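Local coordinates for protein endo-1,4-beta-xylanase D (Paenibacillus polymyxa, PDB 1W0N) that probably binds xylan through a calcium-dependent family 36 carbohydrate-binding module belonging to a xylanase that cleaves beta-1,4-xylosidic bonds, at residues A17-G28 and G36-S47. Residues are numbered along the deposited sequence; the frame is centred on the assembly and turned at random. Where two conformers were deposited one is given.
Sequences AENMKIGGTYAG and GVALYANADYVS. With CA (calcium ion), chain B; MG (magnesium ion), chain C.
In the beta-sandwich of this carbohydrate-binding module, residues 17-28 and 36-47 pair in both sheets: strand 21-23 runs antiparallel to strand 45-47 at the margin of one, and Gly28 pairs with Ala38 in the other. Lys21 and Ser47 exchange two backbone hydrogen bonds, as do Gly23 and Tyr45. The Tyr45 ring lies over Gly23, whose CA sits 3.8 Å from the ring centroid in a CH-pi contact; chi1 of 66° sets CG between backbone N and carbonyl carbon and folds the ring across the neighbouring strand, where a side chain on Gly23 would collide with it. Ile22 of one ladder reaches Val37 of the other strand pair tip to tip, CD1 of Ile22 to CG2 of Val37 at 3.7 Å; beside the first ladder, Met20 SD rests against Val46 CG2.

Buried Asp44 ties together the loops that join the ladders. Its OD1 takes the N-H of Tyr26 on the syn lone pair (Tyr26 N to Asp44 OD1 2.9 Å), a weak bond from Ala27 N, and a water that also accepts from Thr25 N. Asp44 OD2 receives Tyr40 N at 2.8 Å on the anti lone pair and Ala41 N from above the carboxylate plane. With both oxygens held, an asparagine here would probably turn an N-H2 toward one pair of backbone N-H groups, leaving them without an acceptor and freeing the loops to shift. The same loop carries Tyr40 O to the magnesium ion, which Asp121 also binds. At the other end, Glu18 grips the calcium ion with both carboxylate oxygens, alongside Glu16, Asp35 and Asp125. The Tyr26 ring stands 83° to the Asp44 carboxylate, and its CD2 touches Ala41 CB at 3.6 Å.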
loop_
_atom_site.group_PDB
_atom_site.type_symbol
_atom_site.label_atom_id
_atom_site.label_comp_id
_atom_site.label_asym_id
_atom_site.label_seq_id
_atom_site.Cartn_x
_atom_site.Cartn_y
_atom_site.Cartn_z
ATOM N N ALA A 17 7.215 3.102 -2.853
ATOM C CA ALA A 17 5.990 3.809 -3.185
ATOM C C ALA A 17 6.259 5.056 -4.018
ATOM O O ALA A 17 5.497 5.388 -4.932
ATOM C CB ALA A 17 5.233 4.169 -1.915
ATOM N N GLU A 18 7.349 5.758 -3.687
ATOM C CA GLU A 18 7.709 6.987 -4.352
ATOM C C GLU A 18 8.106 6.770 -5.821
ATOM O O GLU A 18 8.233 7.759 -6.546
ATOM C CB GLU A 18 8.799 7.722 -3.570
ATOM C CG GLU A 18 10.113 6.979 -3.359
ATOM C CD GLU A 18 10.192 6.109 -2.098
ATOM O OE1 GLU A 18 9.147 5.550 -1.661
ATOM O OE2 GLU A 18 11.299 5.933 -1.549
ATOM N N ASN A 19 8.278 5.520 -6.253
ATOM C CA ASN A 19 8.546 5.201 -7.648
ATOM C C ASN A 19 7.317 4.713 -8.414
ATOM O O ASN A 19 7.412 4.384 -9.599
ATOM C CB ASN A 19 9.671 4.173 -7.744
ATOM C CG ASN A 19 10.987 4.723 -7.263
ATOM O OD1 ASN A 19 11.223 5.941 -7.321
ATOM N ND2 ASN A 19 11.862 3.849 -6.810
ATOM N N MET A 20 6.169 4.676 -7.757
ATOM C CA MET A 20 4.919 4.231 -8.365
ATOM C C MET A 20 4.187 5.401 -9.006
ATOM O O MET A 20 4.533 6.567 -8.811
ATOM C CB MET A 20 4.033 3.587 -7.285
ATOM C CG MET A 20 4.646 2.354 -6.664
ATOM S SD MET A 20 3.521 1.711 -5.420
ATOM C CE MET A 20 4.539 0.426 -4.684
ATOM N N LYS A 21 3.142 5.086 -9.767
ATOM C CA LYS A 21 2.217 6.101 -10.232
ATOM C C LYS A 21 1.414 6.603 -9.024
ATOM O O LYS A 21 0.966 5.797 -8.207
ATOM C CB LYS A 21 1.271 5.533 -11.282
ATOM C CG LYS A 21 0.366 6.531 -11.897
ATOM C CD LYS A 21 -0.503 5.906 -12.965
ATOM C CE LYS A 21 -1.515 6.854 -13.535
ATOM N NZ LYS A 21 -0.861 8.099 -13.971
ATOM N N ILE A 22 1.279 7.918 -8.907
ATOM C CA ILE A 22 0.581 8.559 -7.799
ATOM C C ILE A 22 -0.624 9.235 -8.378
ATOM O O ILE A 22 -0.498 10.040 -9.312
ATOM C CB ILE A 22 1.495 9.570 -7.098
ATOM C CG1 ILE A 22 2.769 8.923 -6.586
ATOM C CG2 ILE A 22 0.736 10.258 -5.970
ATOM C CD1 ILE A 22 3.821 9.875 -6.110
ATOM N N GLY A 23 -1.811 8.972 -7.845
ATOM C CA GLY A 23 -3.006 9.604 -8.321
ATOM C C GLY A 23 -3.933 10.021 -7.215
ATOM O O GLY A 23 -3.727 9.698 -6.051
ATOM N N GLY A 24 -4.961 10.744 -7.609
ATOM C CA GLY A 24 -5.955 11.294 -6.700
ATOM C C GLY A 24 -5.765 12.777 -6.457
ATOM O O GLY A 24 -4.780 13.407 -6.860
ATOM N N THR A 25 -6.714 13.353 -5.733
ATOM C CA THR A 25 -6.722 14.777 -5.444
ATOM C C THR A 25 -5.556 15.235 -4.603
ATOM O O THR A 25 -5.036 16.340 -4.820
ATOM C CB THR A 25 -8.040 15.161 -4.770
ATOM O OG1 THR A 25 -9.105 14.911 -5.677
ATOM C CG2 THR A 25 -8.117 16.663 -4.442
ATOM N N TYR A 26 -5.165 14.428 -3.622
ATOM C CA TYR A 26 -4.258 14.918 -2.596
ATOM C C TYR A 26 -2.920 14.190 -2.554
ATOM O O TYR A 26 -1.950 14.741 -2.005
ATOM C CB TYR A 26 -4.894 14.779 -1.203
ATOM C CG TYR A 26 -6.189 15.492 -1.072
ATOM C CD1 TYR A 26 -6.254 16.870 -0.830
ATOM C CD2 TYR A 26 -7.395 14.795 -1.185
ATOM C CE1 TYR A 26 -7.450 17.516 -0.701
ATOM C CE2 TYR A 26 -8.599 15.425 -1.068
ATOM C CZ TYR A 26 -8.641 16.774 -0.810
ATOM O OH TYR A 26 -9.844 17.370 -0.686
ATOM N N ALA A 27 -2.848 12.955 -3.055
ATOM C CA ALA A 27 -1.676 12.119 -2.823
ATOM C C ALA A 27 -0.422 12.762 -3.395
ATOM O O ALA A 27 -0.445 13.386 -4.467
ATOM C CB ALA A 27 -1.872 10.759 -3.439
ATOM N N GLY A 28 0.688 12.561 -2.707
ATOM C CA GLY A 28 1.961 13.083 -3.162
ATOM C C GLY A 28 3.117 12.466 -2.433
ATOM O O GLY A 28 2.968 11.885 -1.346
ATOM N N GLY A 36 8.465 8.271 0.606
ATOM C CA GLY A 36 7.309 7.455 0.277
ATOM C C GLY A 36 6.227 8.311 -0.310
ATOM O O GLY A 36 6.505 9.344 -0.941
ATOM N N VAL A 37 4.973 7.892 -0.113
ATOM C CA VAL A 37 3.816 8.608 -0.600
ATOM C C VAL A 37 2.781 8.655 0.518
ATOM O O VAL A 37 2.607 7.667 1.250
ATOM C CB VAL A 37 3.227 7.957 -1.877
ATOM C CG1 VAL A 37 1.982 8.688 -2.364
ATOM C CG2 VAL A 37 4.279 7.923 -2.974
ATOM N N ALA A 38 2.066 9.783 0.617
ATOM C CA ALA A 38 0.941 9.911 1.531
ATOM C C ALA A 38 -0.374 9.787 0.770
ATOM O O ALA A 38 -0.537 10.320 -0.343
ATOM C CB ALA A 38 0.974 11.258 2.231
ATOM N N LEU A 39 -1.323 9.118 1.428
ATOM C CA LEU A 39 -2.693 8.918 0.962
ATOM C C LEU A 39 -3.627 9.543 1.998
ATOM O O LEU A 39 -3.532 9.216 3.197
ATOM C CB LEU A 39 -2.995 7.426 0.840
ATOM C CG LEU A 39 -2.030 6.612 -0.023
ATOM C CD1 LEU A 39 -2.344 5.135 0.112
ATOM C CD2 LEU A 39 -2.066 7.046 -1.475
ATOM N N TYR A 40 -4.502 10.435 1.552
ATOM C CA TYR A 40 -5.285 11.270 2.462
ATOM C C TYR A 40 -6.789 11.101 2.355
ATOM O O TYR A 40 -7.530 11.392 3.314
ATOM C CB TYR A 40 -5.010 12.761 2.219
ATOM C CG TYR A 40 -3.551 13.169 2.248
ATOM C CD1 TYR A 40 -2.947 13.617 3.417
ATOM C CD2 TYR A 40 -2.788 13.168 1.087
ATOM C CE1 TYR A 40 -1.631 14.063 3.416
ATOM C CE2 TYR A 40 -1.474 13.619 1.074
ATOM C CZ TYR A 40 -0.905 14.069 2.243
ATOM O OH TYR A 40 0.394 14.541 2.241
ATOM N N ALA A 41 -7.288 10.726 1.177
ATOM C CA ALA A 41 -8.717 10.705 0.928
ATOM C C ALA A 41 -9.047 9.605 -0.037
ATOM O O ALA A 41 -8.162 9.000 -0.656
ATOM C CB ALA A 41 -9.160 12.036 0.377
ATOM N N ASN A 42 -10.297 9.229 -0.159
ATOM C CA ASN A 42 -10.642 8.055 -0.905
ATOM C C ASN A 42 -10.082 7.707 -2.343
ATOM O O ASN A 42 -9.771 6.539 -2.544
ATOM C CB ASN A 42 -12.179 7.959 -0.870
ATOM C CG ASN A 42 -12.667 7.246 0.367
ATOM O OD1 ASN A 42 -13.897 7.138 0.571
ATOM N ND2 ASN A 42 -11.779 6.708 1.172
ATOM N N ALA A 43 -10.006 8.506 -3.397
ATOM C CA ALA A 43 -9.496 8.595 -4.747
ATOM C C ALA A 43 -7.993 8.710 -4.796
ATOM O O ALA A 43 -7.417 8.589 -5.863
ATOM C CB ALA A 43 -10.121 9.714 -5.528
ATOM N N ASP A 44 -7.290 8.882 -3.633
ATOM C CA ASP A 44 -5.848 8.816 -3.626
ATOM C C ASP A 44 -5.372 7.389 -3.834
ATOM O O ASP A 44 -5.981 6.446 -3.323
ATOM C CB ASP A 44 -5.288 9.341 -2.291
ATOM C CG ASP A 44 -5.397 10.853 -2.140
ATOM O OD1 ASP A 44 -5.574 11.567 -3.170
ATOM O OD2 ASP A 44 -5.271 11.326 -0.980
ATOM N N TYR A 45 -4.282 7.201 -4.551
ATOM C CA TYR A 45 -3.711 5.860 -4.705
ATOM C C TYR A 45 -2.268 5.950 -5.145
ATOM O O TYR A 45 -1.816 6.967 -5.667
ATOM C CB TYR A 45 -4.518 5.024 -5.743
ATOM C CG TYR A 45 -4.430 5.551 -7.164
ATOM C CD1 TYR A 45 -5.324 6.484 -7.651
ATOM C CD2 TYR A 45 -3.420 5.109 -8.001
ATOM C CE1 TYR A 45 -5.229 6.964 -8.960
ATOM C CE2 TYR A 45 -3.302 5.587 -9.295
ATOM C CZ TYR A 45 -4.213 6.503 -9.805
ATOM O OH TYR A 45 -4.117 6.964 -11.065
ATOM N N VAL A 46 -1.557 4.816 -4.958
ATOM C CA VAL A 46 -0.340 4.535 -5.707
ATOM C C VAL A 46 -0.529 3.221 -6.439
ATOM O O VAL A 46 -1.206 2.311 -5.933
ATOM C CB VAL A 46 0.944 4.459 -4.834
ATOM C CG1 VAL A 46 1.282 5.838 -4.295
ATOM C CG2 VAL A 46 0.812 3.458 -3.699
ATOM N N SER A 47 0.057 3.099 -7.628
ATOM C CA SER A 47 -0.083 1.871 -8.387
ATOM C C SER A 47 1.088 1.637 -9.311
ATOM O O SER A 47 1.789 2.565 -9.713
ATOM C CB SER A 47 -1.366 1.859 -9.192
ATOM O OG SER A 47 -1.340 2.829 -10.206
HETATM CA CA CA B . 10.283 4.489 0.251
HETATM MG MG MG C . -7.670 11.730 5.349
HETATM O O HOH W 1 -8.264 12.113 -3.872
HETATM O O HOH W 2 12.513 4.747 1.148
HETATM O O HOH W 3 -6.885 13.656 5.299
HETATM O O HOH W 4 -9.568 12.435 4.998
HETATM O O HOH W 5 -8.019 11.969 7.413
HETATM O O HOH W 6 -8.291 9.789 5.647
#